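Local coordinates for protein fructosyl amine: oxygen oxidoreductase (Aspergillus fumigatus, PDB 3DJE) that oxidatively deglycates fructosyl amino acids as an FAD-dependent amadoriase, using molecular oxygen to break down these low-molecular-weight Amadori products, at residues L97-S102 / I257-R262; N120-T125 / F150-A155; G141-W146 / K318-Q323; R262-E267 / E274-D279. One frame throughout, in Å; residues are numbered along the deposited sequence.

Contact 1 (L97-S102 / I257-R262)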
loop_
_atom_site.group_PDB
_atom_site.type_symbol
_atom_site.label_atom_id
_atom_site.label_comp_id
_atom_site.label_asym_id
_atom_site.label_seq_id
_atom_site.Cartn_x
_atom_site.Cartn_y
_atom_site.Cartn_z
ATOM N N LEU A 97 -8.175 16.460 2.439
ATOM C CA LEU A 97 -9.314 16.770 1.582
ATOM C C LEU A 97 -9.610 15.519 0.772
ATOM O O LEU A 97 -8.710 14.986 0.117
ATOM C CB LEU A 97 -8.978 17.931 0.631
ATOM C CG LEU A 97 -10.027 18.104 -0.480
ATOM C CD1 LEU A 97 -11.282 18.760 0.113
ATOM C CD2 LEU A 97 -9.499 18.873 -1.662
HETATM N N MSE A 98 -10.867 15.060 0.815
HETATM C CA MSE A 98 -11.342 13.965 -0.044
HETATM C C MSE A 98 -12.435 14.512 -0.961
HETATM O O MSE A 98 -13.419 15.065 -0.478
HETATM C CB MSE A 98 -11.905 12.834 0.814
HETATM C CG MSE A 98 -10.845 12.080 1.606
HETATM SE SE MSE A 98 -9.714 11.102 0.394
HETATM C CE MSE A 98 -11.028 9.808 -0.271
ATOM N N SER A 99 -12.258 14.365 -2.269
ATOM C CA SER A 99 -13.151 15.025 -3.238
ATOM C C SER A 99 -13.376 14.163 -4.473
ATOM O O SER A 99 -12.695 13.154 -4.660
ATOM C CB SER A 99 -12.578 16.381 -3.644
ATOM O OG SER A 99 -11.311 16.226 -4.246
ATOM N N ALA A 100 -14.357 14.556 -5.286
ATOM C CA ALA A 100 -14.651 13.891 -6.554
ATOM C C ALA A 100 -15.312 14.903 -7.486
ATOM O O ALA A 100 -15.471 16.069 -7.119
ATOM C CB ALA A 100 -15.553 12.668 -6.340
ATOM N N CYS A 101 -15.667 14.461 -8.690
ATOM C CA CYS A 101 -16.221 15.371 -9.705
ATOM C C CYS A 101 -17.543 14.885 -10.314
ATOM O O CYS A 101 -18.527 15.645 -10.391
ATOM C CB CYS A 101 -15.211 15.581 -10.817
ATOM S SG CYS A 101 -13.706 16.385 -10.289
ATOM N N SER A 102 -17.556 13.637 -10.763
ATOM C CA SER A 102 -18.721 13.069 -11.449
ATOM C C SER A 102 -19.762 12.555 -10.459
ATOM O O SER A 102 -19.477 12.384 -9.262
ATOM C CB SER A 102 -18.275 11.946 -12.395
ATOM O OG SER A 102 -17.942 10.766 -11.673
ATOM N N ILE A 257 -4.151 16.640 -0.331
ATOM C CA ILE A 257 -5.194 17.020 -1.297
ATOM C C ILE A 257 -5.480 15.799 -2.170
ATOM O O ILE A 257 -4.590 15.327 -2.864
ATOM C CB ILE A 257 -4.732 18.212 -2.167
ATOM C CG1 ILE A 257 -4.391 19.422 -1.285
ATOM C CG2 ILE A 257 -5.778 18.538 -3.249
ATOM C CD1 ILE A 257 -5.554 19.976 -0.475
ATOM N N PHE A 258 -6.713 15.294 -2.133
ATOM C CA PHE A 258 -7.033 14.005 -2.745
ATOM C C PHE A 258 -8.360 14.098 -3.489
ATOM O O PHE A 258 -9.369 14.488 -2.910
ATOM C CB PHE A 258 -7.098 12.963 -1.622
ATOM C CG PHE A 258 -6.891 11.519 -2.053
ATOM C CD1 PHE A 258 -5.892 10.751 -1.448
ATOM C CD2 PHE A 258 -7.724 10.902 -2.984
ATOM C CE1 PHE A 258 -5.696 9.399 -1.787
ATOM C CE2 PHE A 258 -7.529 9.543 -3.342
ATOM C CZ PHE A 258 -6.512 8.794 -2.734
ATOM N N ASN A 259 -8.344 13.801 -4.785
ATOM C CA ASN A 259 -9.580 13.665 -5.556
ATOM C C ASN A 259 -9.559 12.277 -6.162
ATOM O O ASN A 259 -8.621 11.918 -6.887
ATOM C CB ASN A 259 -9.690 14.748 -6.636
ATOM C CG ASN A 259 -10.984 14.654 -7.440
ATOM O OD1 ASN A 259 -11.269 13.635 -8.062
ATOM N ND2 ASN A 259 -11.753 15.744 -7.460
ATOM N N ILE A 260 -10.601 11.510 -5.867
ATOM C CA ILE A 260 -10.623 10.089 -6.212
ATOM C C ILE A 260 -10.805 9.837 -7.712
ATOM O O ILE A 260 -10.737 8.695 -8.160
ATOM C CB ILE A 260 -11.655 9.313 -5.364
ATOM C CG1 ILE A 260 -13.093 9.685 -5.748
ATOM C CG2 ILE A 260 -11.401 9.567 -3.876
ATOM C CD1 ILE A 260 -14.153 8.838 -5.061
ATOM N N GLU A 261 -11.014 10.909 -8.474
ATOM C CA GLU A 261 -11.088 10.820 -9.933
ATOM C C GLU A 261 -9.947 11.526 -10.655
ATOM O O GLU A 261 -9.956 11.614 -11.889
ATOM C CB GLU A 261 -12.415 11.418 -10.418
ATOM C CG GLU A 261 -13.633 10.681 -9.898
ATOM C CD GLU A 261 -14.890 11.187 -10.534
ATOM O OE1 GLU A 261 -15.191 10.760 -11.681
ATOM O OE2 GLU A 261 -15.563 12.008 -9.888
ATOM N N ARG A 262 -8.975 12.048 -9.908
ATOM C CA ARG A 262 -7.900 12.814 -10.519
ATOM C C ARG A 262 -6.540 12.416 -9.965
ATOM O O ARG A 262 -5.596 12.167 -10.713
ATOM C CB ARG A 262 -8.111 14.322 -10.315
ATOM C CG ARG A 262 -9.436 14.863 -10.858
ATOM C CD ARG A 262 -9.407 14.912 -12.387
ATOM N NE ARG A 262 -10.573 15.625 -12.910
ATOM C CZ ARG A 262 -11.716 15.053 -13.282
ATOM N NH1 ARG A 262 -11.873 13.738 -13.214
ATOM N NH2 ARG A 262 -12.717 15.812 -13.732
#
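E261 grips the end of segment 97-102 through its carboxylate, just past where strands 96-100 and 256-259 run parallel in the mixed sheet of this MSOX/MTOX-type flavoenzyme. E261 OE2 takes two backbone amides: S102 N, 2.7 Å away on the syn lone pair, and C101 N on the anti side, 28° out of the carboxylate plane. E261 OE1 receives S102 OG at 2.8 Å, and that hydroxyl also caps G105 N of helix 103-113. Three donors hold the carboxylate against rotation, and their N-H and O-H dipoles would probably favour its charged form. In the strands, the straight link is I260 N to S99 O (2.9 Å), whereas the backbone bonds around F258 are weak. S99 OG, set between the backbone N and the carbonyl carbon (chi1 60°), donates to F258 O. On the other face, M98 SE lies obliquely beside the F258 ring, 4.2 Å from its centroid, a Met-aromatic contact; F258 lines the pocket of the bound FSA. M98 CE packs on I260 CG2. In the second shell, N259 OD1 accepts E261 N in an Asx turn. Over one face of the R262 guanidinium sits C101 SG, 3.6 Å from NH2.

Contact 2 (N120-T125 / F150-A155); sequences NLVELT and FARSGA
V122 and F150 form an antiparallel hydrogen-bonded pair, the tight centre of this contact between strands 122-124 and 147-151. V122 N reaches F150 O at 3.0 Å and F150 N reaches V122 O at 2.8 Å, both nearly straight. On the inner side L124 brings one methyl, CD1, to 3.5 Å from F150 CB, and the two side chains cross obliquely. F150 CG stands anti to the backbone N (chi1 -178°), which leaves CB as the atom that meets the leucine; L133 touches both residues. L121 CD2 meets A151 CB at 3.7 Å.

Toward solvent the fit is looser. The chain of R152, extended from CG to NE, passes obliquely by V122 CG2, which lies 3.6 Å from NE. Water replaces direct bonding here: one molecule donates to N120 O and accepts from R152 NE, in the plane of the guanidinium, and a second accepts from R152 N at 2.9 Å but gives N120 O only a weak bond. Strand 147-151 continues on its other side to strand 96-100, so 122-124 is a short antiparallel strand added at the margin of the mixed sheet.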
loop_
_atom_site.group_PDB
_atom_site.type_symbol
_atom_site.label_atom_id
_atom_site.label_comp_id
_atom_site.label_asym_id
_atom_site.label_seq_id
_atom_site.Cartn_x
_atom_site.Cartn_y
_atom_site.Cartn_z
ATOM N N ASN A 120 -17.693 17.124 11.941
ATOM C CA ASN A 120 -16.503 17.979 11.872
ATOM C C ASN A 120 -16.057 18.290 10.444
ATOM O O ASN A 120 -15.311 19.252 10.223
ATOM C CB ASN A 120 -15.337 17.402 12.681
ATOM C CG ASN A 120 -15.629 17.336 14.164
ATOM O OD1 ASN A 120 -16.501 18.046 14.667
ATOM N ND2 ASN A 120 -14.890 16.485 14.882
ATOM N N LEU A 121 -16.492 17.464 9.490
ATOM C CA LEU A 121 -16.093 17.629 8.090
ATOM C C LEU A 121 -16.657 18.915 7.504
ATOM O O LEU A 121 -17.829 19.255 7.741
ATOM C CB LEU A 121 -16.539 16.437 7.240
ATOM C CG LEU A 121 -15.882 15.093 7.536
ATOM C CD1 LEU A 121 -16.595 13.983 6.777
ATOM C CD2 LEU A 121 -14.404 15.119 7.176
ATOM N N VAL A 122 -15.823 19.623 6.751
ATOM C CA VAL A 122 -16.240 20.842 6.070
ATOM C C VAL A 122 -16.549 20.469 4.629
ATOM O O VAL A 122 -15.730 19.845 3.970
ATOM C CB VAL A 122 -15.157 21.953 6.131
ATOM C CG1 VAL A 122 -15.676 23.238 5.502
ATOM C CG2 VAL A 122 -14.722 22.201 7.584
ATOM N N GLU A 123 -17.742 20.821 4.152
ATOM C CA GLU A 123 -18.108 20.546 2.766
ATOM C C GLU A 123 -17.596 21.666 1.859
ATOM O O GLU A 123 -17.843 22.845 2.133
ATOM C CB GLU A 123 -19.627 20.405 2.634
ATOM C CG GLU A 123 -20.104 20.022 1.255
ATOM C CD GLU A 123 -21.614 19.923 1.191
ATOM O OE1 GLU A 123 -22.188 19.080 1.923
ATOM O OE2 GLU A 123 -22.224 20.702 0.418
ATOM N N LEU A 124 -16.883 21.298 0.795
ATOM C CA LEU A 124 -16.333 22.275 -0.148
ATOM C C LEU A 124 -16.967 22.083 -1.513
ATOM O O LEU A 124 -16.960 20.974 -2.053
ATOM C CB LEU A 124 -14.811 22.147 -0.280
ATOM C CG LEU A 124 -13.892 22.536 0.881
ATOM C CD1 LEU A 124 -13.919 21.538 1.983
ATOM C CD2 LEU A 124 -12.458 22.674 0.373
ATOM N N THR A 125 -17.507 23.169 -2.068
ATOM C CA THR A 125 -18.217 23.121 -3.348
ATOM C C THR A 125 -17.793 24.224 -4.321
ATOM O O THR A 125 -18.188 24.198 -5.491
ATOM C CB THR A 125 -19.749 23.242 -3.148
ATOM O OG1 THR A 125 -20.031 24.456 -2.431
ATOM C CG2 THR A 125 -20.304 22.040 -2.376
ATOM N N PHE A 150 -13.495 18.224 3.780
ATOM C CA PHE A 150 -12.209 18.466 4.423
ATOM C C PHE A 150 -12.215 18.029 5.878
ATOM O O PHE A 150 -13.051 18.483 6.660
ATOM C CB PHE A 150 -11.815 19.947 4.311
ATOM C CG PHE A 150 -10.468 20.272 4.908
ATOM C CD1 PHE A 150 -9.307 19.626 4.466
ATOM C CD2 PHE A 150 -10.352 21.242 5.909
ATOM C CE1 PHE A 150 -8.057 19.931 5.024
ATOM C CE2 PHE A 150 -9.093 21.561 6.475
ATOM C CZ PHE A 150 -7.948 20.904 6.029
ATOM N N ALA A 151 -11.294 17.137 6.226
ATOM C CA ALA A 151 -11.070 16.751 7.611
ATOM C C ALA A 151 -9.903 17.603 8.086
ATOM O O ALA A 151 -8.776 17.483 7.590
ATOM C CB ALA A 151 -10.749 15.256 7.727
ATOM N N ARG A 152 -10.185 18.481 9.041
ATOM C CA ARG A 152 -9.177 19.420 9.543
ATOM C C ARG A 152 -8.039 18.724 10.290
ATOM O O ARG A 152 -6.889 19.196 10.279
ATOM C CB ARG A 152 -9.818 20.454 10.469
ATOM C CG ARG A 152 -10.965 21.252 9.828
ATOM C CD ARG A 152 -11.483 22.248 10.846
ATOM N NE ARG A 152 -12.604 23.088 10.420
ATOM C CZ ARG A 152 -12.482 24.346 10.002
ATOM N NH1 ARG A 152 -11.279 24.898 9.896
ATOM N NH2 ARG A 152 -13.562 25.052 9.678
ATOM N N SER A 153 -8.383 17.636 10.970
ATOM C CA SER A 153 -7.432 16.832 11.734
ATOM C C SER A 153 -7.979 15.418 11.827
ATOM O O SER A 153 -9.057 15.146 11.301
ATOM C CB SER A 153 -7.249 17.425 13.130
ATOM O OG SER A 153 -8.464 17.353 13.853
ATOM N N GLY A 154 -7.250 14.516 12.487
ATOM C CA GLY A 154 -7.678 13.113 12.596
ATOM C C GLY A 154 -7.395 12.305 11.333
ATOM O O GLY A 154 -7.870 11.177 11.178
ATOM N N ALA A 155 -6.609 12.904 10.444
ATOM C CA ALA A 155 -6.175 12.274 9.188
ATOM C C ALA A 155 -4.957 13.027 8.713
ATOM O O ALA A 155 -4.765 14.201 9.041
ATOM C CB ALA A 155 -7.263 12.360 8.143
HETATM O O HOH W 1 -15.155 21.871 11.232
HETATM O O HOH W 2 -12.756 18.073 10.421
#

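Contact 3 (G141-W146 / K318-Q323); sequences GDFPGW and KETMPQ
The W146 indole meets F143 CD1 over one face, 3.5 Å above its plane, and has E319 OE1 and P144 O at its edge. One face of the F143 ring in turn receives E319 O, 3.7 Å above it and displaced toward the rim, with T320 CA over the same ring; W146 CD2 lies at its edge, and F130 also meets this ring. These groups belong to a loop with a type II beta turn, F143 to W146, set against the C-terminal end of helix 307-320. W146 NE1 donates to E319 OE1 at 2.9 Å and 169°, with the oxygen in the indole plane but the carboxylate turned 71° from it. That oxygen is met nearly along its C-O axis and also has a long, weak ion pair with R262. The glutamate stem runs across P144, whose CD is 3.8 Å from E319 CG. T320 CG2 lies obliquely against the indole, 3.5 Å from W146 CH2, while its hydroxyl is hydrogen-bonded to L316 O, one turn back. F143 N donates to E319 O, and a water links D142 N with K318 O. At the far end G141 N donates to T320 O at 2.9 Å, and P322 CD touches the same nitrogen.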
loop_
_atom_site.group_PDB
_atom_site.type_symbol
_atom_site.label_atom_id
_atom_site.label_comp_id
_atom_site.label_asym_id
_atom_site.label_seq_id
_atom_site.Cartn_x
_atom_site.Cartn_y
_atom_site.Cartn_z
ATOM N N GLY A 141 -4.985 26.748 -8.661
ATOM C CA GLY A 141 -5.862 26.207 -9.697
ATOM C C GLY A 141 -7.341 26.487 -9.514
ATOM O O GLY A 141 -7.766 27.039 -8.491
ATOM N N ASP A 142 -8.123 26.094 -10.517
ATOM C CA ASP A 142 -9.557 26.386 -10.540
ATOM C C ASP A 142 -10.431 25.244 -10.033
ATOM O O ASP A 142 -11.653 25.390 -9.938
ATOM C CB ASP A 142 -9.992 26.801 -11.949
ATOM C CG ASP A 142 -9.464 28.172 -12.346
ATOM O OD1 ASP A 142 -9.008 28.934 -11.466
ATOM O OD2 ASP A 142 -9.497 28.482 -13.557
ATOM N N PHE A 143 -9.809 24.104 -9.717
ATOM C CA PHE A 143 -10.527 22.954 -9.153
ATOM C C PHE A 143 -11.880 22.702 -9.852
ATOM O O PHE A 143 -12.921 22.654 -9.199
ATOM C CB PHE A 143 -10.723 23.167 -7.647
ATOM C CG PHE A 143 -9.430 23.208 -6.868
ATOM C CD1 PHE A 143 -8.933 22.050 -6.262
ATOM C CD2 PHE A 143 -8.708 24.394 -6.732
ATOM C CE1 PHE A 143 -7.733 22.072 -5.530
ATOM C CE2 PHE A 143 -7.509 24.425 -5.997
ATOM C CZ PHE A 143 -7.023 23.258 -5.398
ATOM N N PRO A 144 -11.861 22.549 -11.190
ATOM C CA PRO A 144 -13.121 22.552 -11.943
ATOM C C PRO A 144 -14.016 21.361 -11.612
ATOM O O PRO A 144 -13.626 20.205 -11.795
ATOM C CB PRO A 144 -12.669 22.508 -13.408
ATOM C CG PRO A 144 -11.298 21.931 -13.378
ATOM C CD PRO A 144 -10.690 22.336 -12.057
ATOM N N GLY A 145 -15.206 21.660 -11.106
ATOM C CA GLY A 145 -16.170 20.638 -10.730
ATOM C C GLY A 145 -15.844 19.854 -9.462
ATOM O O GLY A 145 -16.586 18.942 -9.106
ATOM N N TRP A 146 -14.738 20.179 -8.787
ATOM C CA TRP A 146 -14.389 19.462 -7.545
ATOM C C TRP A 146 -15.413 19.753 -6.457
ATOM O O TRP A 146 -15.796 20.904 -6.249
ATOM C CB TRP A 146 -13.014 19.881 -7.024
ATOM C CG TRP A 146 -11.832 19.389 -7.789
ATOM C CD1 TRP A 146 -11.676 19.343 -9.154
ATOM C CD2 TRP A 146 -10.598 18.929 -7.230
ATOM N NE1 TRP A 146 -10.423 18.866 -9.471
ATOM C CE2 TRP A 146 -9.742 18.605 -8.307
ATOM C CE3 TRP A 146 -10.138 18.741 -5.916
ATOM C CZ2 TRP A 146 -8.444 18.102 -8.110
ATOM C CZ3 TRP A 146 -8.846 18.252 -5.722
ATOM C CH2 TRP A 146 -8.020 17.933 -6.807
ATOM N N LYS A 318 -2.511 21.000 -13.290
ATOM C CA LYS A 318 -3.144 22.173 -13.901
ATOM C C LYS A 318 -4.381 22.631 -13.126
ATOM O O LYS A 318 -4.637 23.832 -13.021
ATOM C CB LYS A 318 -3.495 21.911 -15.372
ATOM C CG LYS A 318 -3.972 23.150 -16.126
ATOM C CD LYS A 318 -2.841 23.808 -16.899
ATOM C CE LYS A 318 -2.544 23.084 -18.215
ATOM N NZ LYS A 318 -1.982 21.712 -18.014
ATOM N N GLU A 319 -5.126 21.673 -12.568
ATOM C CA GLU A 319 -6.365 21.946 -11.843
ATOM C C GLU A 319 -6.143 22.427 -10.411
ATOM O O GLU A 319 -7.086 22.906 -9.770
ATOM C CB GLU A 319 -7.240 20.688 -11.800
ATOM C CG GLU A 319 -7.710 20.208 -13.172
ATOM C CD GLU A 319 -8.678 19.036 -13.119
ATOM O OE1 GLU A 319 -9.054 18.569 -12.017
ATOM O OE2 GLU A 319 -9.066 18.566 -14.208
ATOM N N THR A 320 -4.906 22.308 -9.922
ATOM C CA THR A 320 -4.612 22.484 -8.497
ATOM C C THR A 320 -3.429 23.421 -8.245
ATOM O O THR A 320 -3.564 24.442 -7.567
ATOM C CB THR A 320 -4.315 21.120 -7.826
ATOM O OG1 THR A 320 -3.261 20.458 -8.535
ATOM C CG2 THR A 320 -5.549 20.237 -7.848
HETATM N N MSE A 321 -2.269 23.040 -8.770
HETATM C CA MSE A 321 -1.045 23.824 -8.646
HETATM C C MSE A 321 -0.470 24.090 -10.037
HETATM O O MSE A 321 0.573 23.553 -10.403
HETATM C CB MSE A 321 -0.042 23.075 -7.773
HETATM C CG MSE A 321 -0.559 22.912 -6.370
HETATM SE SE MSE A 321 0.721 22.114 -5.186
HETATM C CE MSE A 321 1.000 20.422 -6.101
ATOM N N PRO A 322 -1.178 24.900 -10.839
ATOM C CA PRO A 322 -0.782 25.051 -12.249
ATOM C C PRO A 322 0.621 25.641 -12.426
ATOM O O PRO A 322 1.267 25.400 -13.463
ATOM C CB PRO A 322 -1.867 25.978 -12.830
ATOM C CG PRO A 322 -2.473 26.656 -11.656
ATOM C CD PRO A 322 -2.380 25.685 -10.507
ATOM N N GLN A 323 1.099 26.372 -11.418
ATOM C CA GLN A 323 2.467 26.921 -11.432
ATOM C C GLN A 323 3.554 25.818 -11.472
ATOM O O GLN A 323 4.707 26.063 -11.859
ATOM C CB GLN A 323 2.678 27.890 -10.261
ATOM C CG GLN A 323 2.831 27.243 -8.859
ATOM C CD GLN A 323 1.515 26.866 -8.189
ATOM O OE1 GLN A 323 0.441 26.967 -8.783
ATOM N NE2 GLN A 323 1.603 26.404 -6.941
HETATM O O HOH W 3 -6.768 25.455 -12.904
HETATM O O HOH W 4 -12.013 18.613 -13.431
#

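Contact 4 (R262-E267 / E274-D279); sequences RGFFFE and EIKICD. With FSA (1-S-(carboxymethyl)-1-thio-beta-D-fructopyranose), chain D.
F264 and C278 are the hydrogen-bonded pair of an antiparallel hairpin whose strands, 263-265 and 274-279, run at 174° with axes 4.7 Å apart. F264 N to C278 O and C278 N to F264 O are both 2.9 Å long. G263 with D279 and F265 with I277 form non-hydrogen-bonded pairs on either side. Beyond F265 the pairing opens: F266 N to K276 O is a weak bond, and a water then bridges, donating to E267 O and E274 O and accepting from K276 N. At G263 the backbone is pressed close, with CA 3.0 Å from C278 O, and R262 and G263 together face N259 in a classic beta bulge.

Among the side chains, F264 lies over C278. Its CG sits between the backbone N and the carbonyl carbon (chi1 58°), and C278 CB is 3.4 Å above the ring plane toward the rim in a CH-pi contact; C278 SG is oblique. At the ring's edge, in plane, FSA O2 comes within 3.3 Å of F264 CZ; F266 CE2 lies in the ring plane too, but by the CD1-CE1 side of the rim. F266 and K276 lie side by side, with K276 NZ 3.7 Å from F266 CE2; NZ makes a salt bridge to D50 and a hydrogen bond to the carbonyl O of N52. The carbonyl O of F266 is buried without a polar partner, with I275 CG2 against it. On the other face F265 CB packs on I277 CG1, near helix 307-320. F258 stacks on F264, so the hairpin supplies part of an aromatic wall of the fructosyl pocket, with C278 close to the FAD.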
loop_
_atom_site.group_PDB
_atom_site.type_symbol
_atom_site.label_atom_id
_atom_site.label_comp_id
_atom_site.label_asym_id
_atom_site.label_seq_id
_atom_site.Cartn_x
_atom_site.Cartn_y
_atom_site.Cartn_z
ATOM N N ARG A 262 -8.975 12.048 -9.908
ATOM C CA ARG A 262 -7.900 12.814 -10.519
ATOM C C ARG A 262 -6.540 12.416 -9.965
ATOM O O ARG A 262 -5.596 12.167 -10.713
ATOM C CB ARG A 262 -8.111 14.322 -10.315
ATOM C CG ARG A 262 -9.436 14.863 -10.858
ATOM C CD ARG A 262 -9.407 14.912 -12.387
ATOM N NE ARG A 262 -10.573 15.625 -12.910
ATOM C CZ ARG A 262 -11.716 15.053 -13.282
ATOM N NH1 ARG A 262 -11.873 13.738 -13.214
ATOM N NH2 ARG A 262 -12.717 15.812 -13.732
ATOM N N GLY A 263 -6.436 12.369 -8.644
ATOM C CA GLY A 263 -5.144 12.130 -8.029
ATOM C C GLY A 263 -4.961 12.849 -6.710
ATOM O O GLY A 263 -5.895 13.446 -6.152
ATOM N N PHE A 264 -3.736 12.790 -6.211
ATOM C CA PHE A 264 -3.447 13.372 -4.921
ATOM C C PHE A 264 -1.992 13.765 -4.777
ATOM O O PHE A 264 -1.126 13.322 -5.540
ATOM C CB PHE A 264 -3.868 12.428 -3.785
ATOM C CG PHE A 264 -3.214 11.069 -3.826
ATOM C CD1 PHE A 264 -2.010 10.826 -3.146
ATOM C CD2 PHE A 264 -3.824 10.018 -4.512
ATOM C CE1 PHE A 264 -1.421 9.546 -3.157
ATOM C CE2 PHE A 264 -3.246 8.739 -4.541
ATOM C CZ PHE A 264 -2.034 8.502 -3.861
ATOM N N PHE A 265 -1.740 14.609 -3.786
ATOM C CA PHE A 265 -0.387 15.018 -3.462
ATOM C C PHE A 265 -0.276 15.457 -2.002
ATOM O O PHE A 265 -1.290 15.630 -1.312
ATOM C CB PHE A 265 0.109 16.106 -4.429
ATOM C CG PHE A 265 -0.749 17.341 -4.461
ATOM C CD1 PHE A 265 -0.604 18.321 -3.486
ATOM C CD2 PHE A 265 -1.690 17.528 -5.479
ATOM C CE1 PHE A 265 -1.390 19.474 -3.507
ATOM C CE2 PHE A 265 -2.498 18.682 -5.504
ATOM C CZ PHE A 265 -2.342 19.655 -4.523
ATOM N N PHE A 266 0.973 15.669 -1.571
ATOM C CA PHE A 266 1.314 15.924 -0.175
ATOM C C PHE A 266 2.218 17.147 -0.061
ATOM O O PHE A 266 2.843 17.558 -1.042
ATOM C CB PHE A 266 2.128 14.748 0.366
ATOM C CG PHE A 266 1.428 13.415 0.296
ATOM C CD1 PHE A 266 0.807 12.889 1.423
ATOM C CD2 PHE A 266 1.409 12.673 -0.890
ATOM C CE1 PHE A 266 0.152 11.637 1.368
ATOM C CE2 PHE A 266 0.767 11.432 -0.951
ATOM C CZ PHE A 266 0.145 10.913 0.190
ATOM N N GLU A 267 2.327 17.693 1.150
ATOM C CA GLU A 267 3.376 18.672 1.426
ATOM C C GLU A 267 4.761 18.114 1.062
ATOM O O GLU A 267 4.986 16.886 1.114
ATOM C CB GLU A 267 3.339 19.134 2.889
ATOM C CG GLU A 267 3.793 18.074 3.884
ATOM C CD GLU A 267 3.839 18.614 5.284
ATOM O OE1 GLU A 267 4.570 19.605 5.512
ATOM O OE2 GLU A 267 3.148 18.060 6.162
ATOM N N GLU A 274 10.725 17.580 -2.018
ATOM C CA GLU A 274 9.991 16.968 -3.123
ATOM C C GLU A 274 8.535 16.727 -2.792
ATOM O O GLU A 274 8.223 16.159 -1.753
ATOM C CB GLU A 274 10.657 15.656 -3.544
ATOM C CG GLU A 274 11.988 15.900 -4.280
ATOM C CD GLU A 274 12.748 14.649 -4.629
ATOM O OE1 GLU A 274 12.499 13.559 -4.042
ATOM O OE2 GLU A 274 13.638 14.758 -5.505
ATOM N N ILE A 275 7.652 17.184 -3.677
ATOM C CA ILE A 275 6.215 16.879 -3.575
ATOM C C ILE A 275 5.953 15.589 -4.333
ATOM O O ILE A 275 6.270 15.485 -5.521
ATOM C CB ILE A 275 5.323 18.009 -4.167
ATOM C CG1 ILE A 275 5.473 19.296 -3.338
ATOM C CG2 ILE A 275 3.833 17.578 -4.219
ATOM C CD1 ILE A 275 4.844 20.566 -3.998
ATOM N N LYS A 276 5.380 14.608 -3.641
ATOM C CA LYS A 276 4.938 13.384 -4.278
ATOM C C LYS A 276 3.505 13.534 -4.793
ATOM O O LYS A 276 2.604 13.956 -4.054
ATOM C CB LYS A 276 5.023 12.210 -3.301
ATOM C CG LYS A 276 4.701 10.871 -3.966
ATOM C CD LYS A 276 4.475 9.795 -2.947
ATOM C CE LYS A 276 3.133 9.150 -3.159
ATOM N NZ LYS A 276 2.735 8.491 -1.900
ATOM N N ILE A 277 3.309 13.155 -6.054
ATOM C CA ILE A 277 2.010 13.259 -6.736
ATOM C C ILE A 277 1.656 11.922 -7.382
ATOM O O ILE A 277 2.497 11.301 -8.039
ATOM C CB ILE A 277 2.045 14.337 -7.865
ATOM C CG1 ILE A 277 2.517 15.684 -7.318
ATOM C CG2 ILE A 277 0.673 14.488 -8.525
ATOM C CD1 ILE A 277 3.650 16.267 -8.104
ATOM N N CYS A 278 0.411 11.492 -7.193
ATOM C CA CYS A 278 -0.121 10.310 -7.869
ATOM C C CYS A 278 -1.322 10.693 -8.720
ATOM O O CYS A 278 -2.215 11.394 -8.243
ATOM C CB CYS A 278 -0.578 9.261 -6.866
ATOM S SG CYS A 278 0.768 8.521 -5.915
ATOM N N ASP A 279 -1.325 10.228 -9.969
ATOM C CA ASP A 279 -2.516 10.273 -10.821
ATOM C C ASP A 279 -3.422 9.098 -10.472
ATOM O O ASP A 279 -2.986 7.955 -10.515
ATOM C CB ASP A 279 -2.137 10.244 -12.308
ATOM C CG ASP A 279 -1.289 9.018 -12.704
ATOM O OD1 ASP A 279 -0.242 8.749 -12.058
ATOM O OD2 ASP A 279 -1.664 8.329 -13.687
HETATM O OAB FSA D . -5.727 4.105 1.606
HETATM C CAL FSA D . -5.689 5.325 1.336
HETATM O OAA FSA D . -6.210 6.191 2.084
HETATM C CAH FSA D . -5.026 5.818 0.066
HETATM S SAK FSA D . -4.493 4.497 -0.976
HETATM C C1 FSA D . -3.907 5.537 -2.285
HETATM C C2 FSA D . -3.837 4.766 -3.611
HETATM O O2 FSA D . -2.952 5.445 -4.518
HETATM C C3 FSA D . -5.221 4.646 -4.256
HETATM O O3 FSA D . -5.702 5.943 -4.639
HETATM C C4 FSA D . -5.221 3.677 -5.443
HETATM O O4 FSA D . -6.571 3.456 -5.883
HETATM C C5 FSA D . -4.605 2.324 -5.074
HETATM O O5 FSA D . -5.457 1.596 -4.185
HETATM C C6 FSA D . -3.237 2.545 -4.444
HETATM O O6 FSA D . -3.363 3.432 -3.319
HETATM O O HOH W 5 5.590 14.925 -0.813
#

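How the contacts relate
Contacts 1, 2 and 4 lie on one mixed sheet: strand 96-100 joins contact 1 to contact 2 through 147-151, and strand 256-259 joins it to contact 4 through 263-265, by a probable hydrogen bond from F265 N to I257 O, 3.1 Å. Contact 3 packs against this sheet. W146 covers S99, N259 and C101, with S99 OG 3.2 Å from W146 CE3, and M321 CE is 3.7 Å from F265 CE1. R262, shared by contacts 1 and 4, has its NE 3.4 Å from E319 OE1, a long, weak ion pair. F258 and F264 carry contacts 1 and 4 to the bound FSA; the A151 and W146 side chains of contacts 2 and 3 stand about 12 Å away.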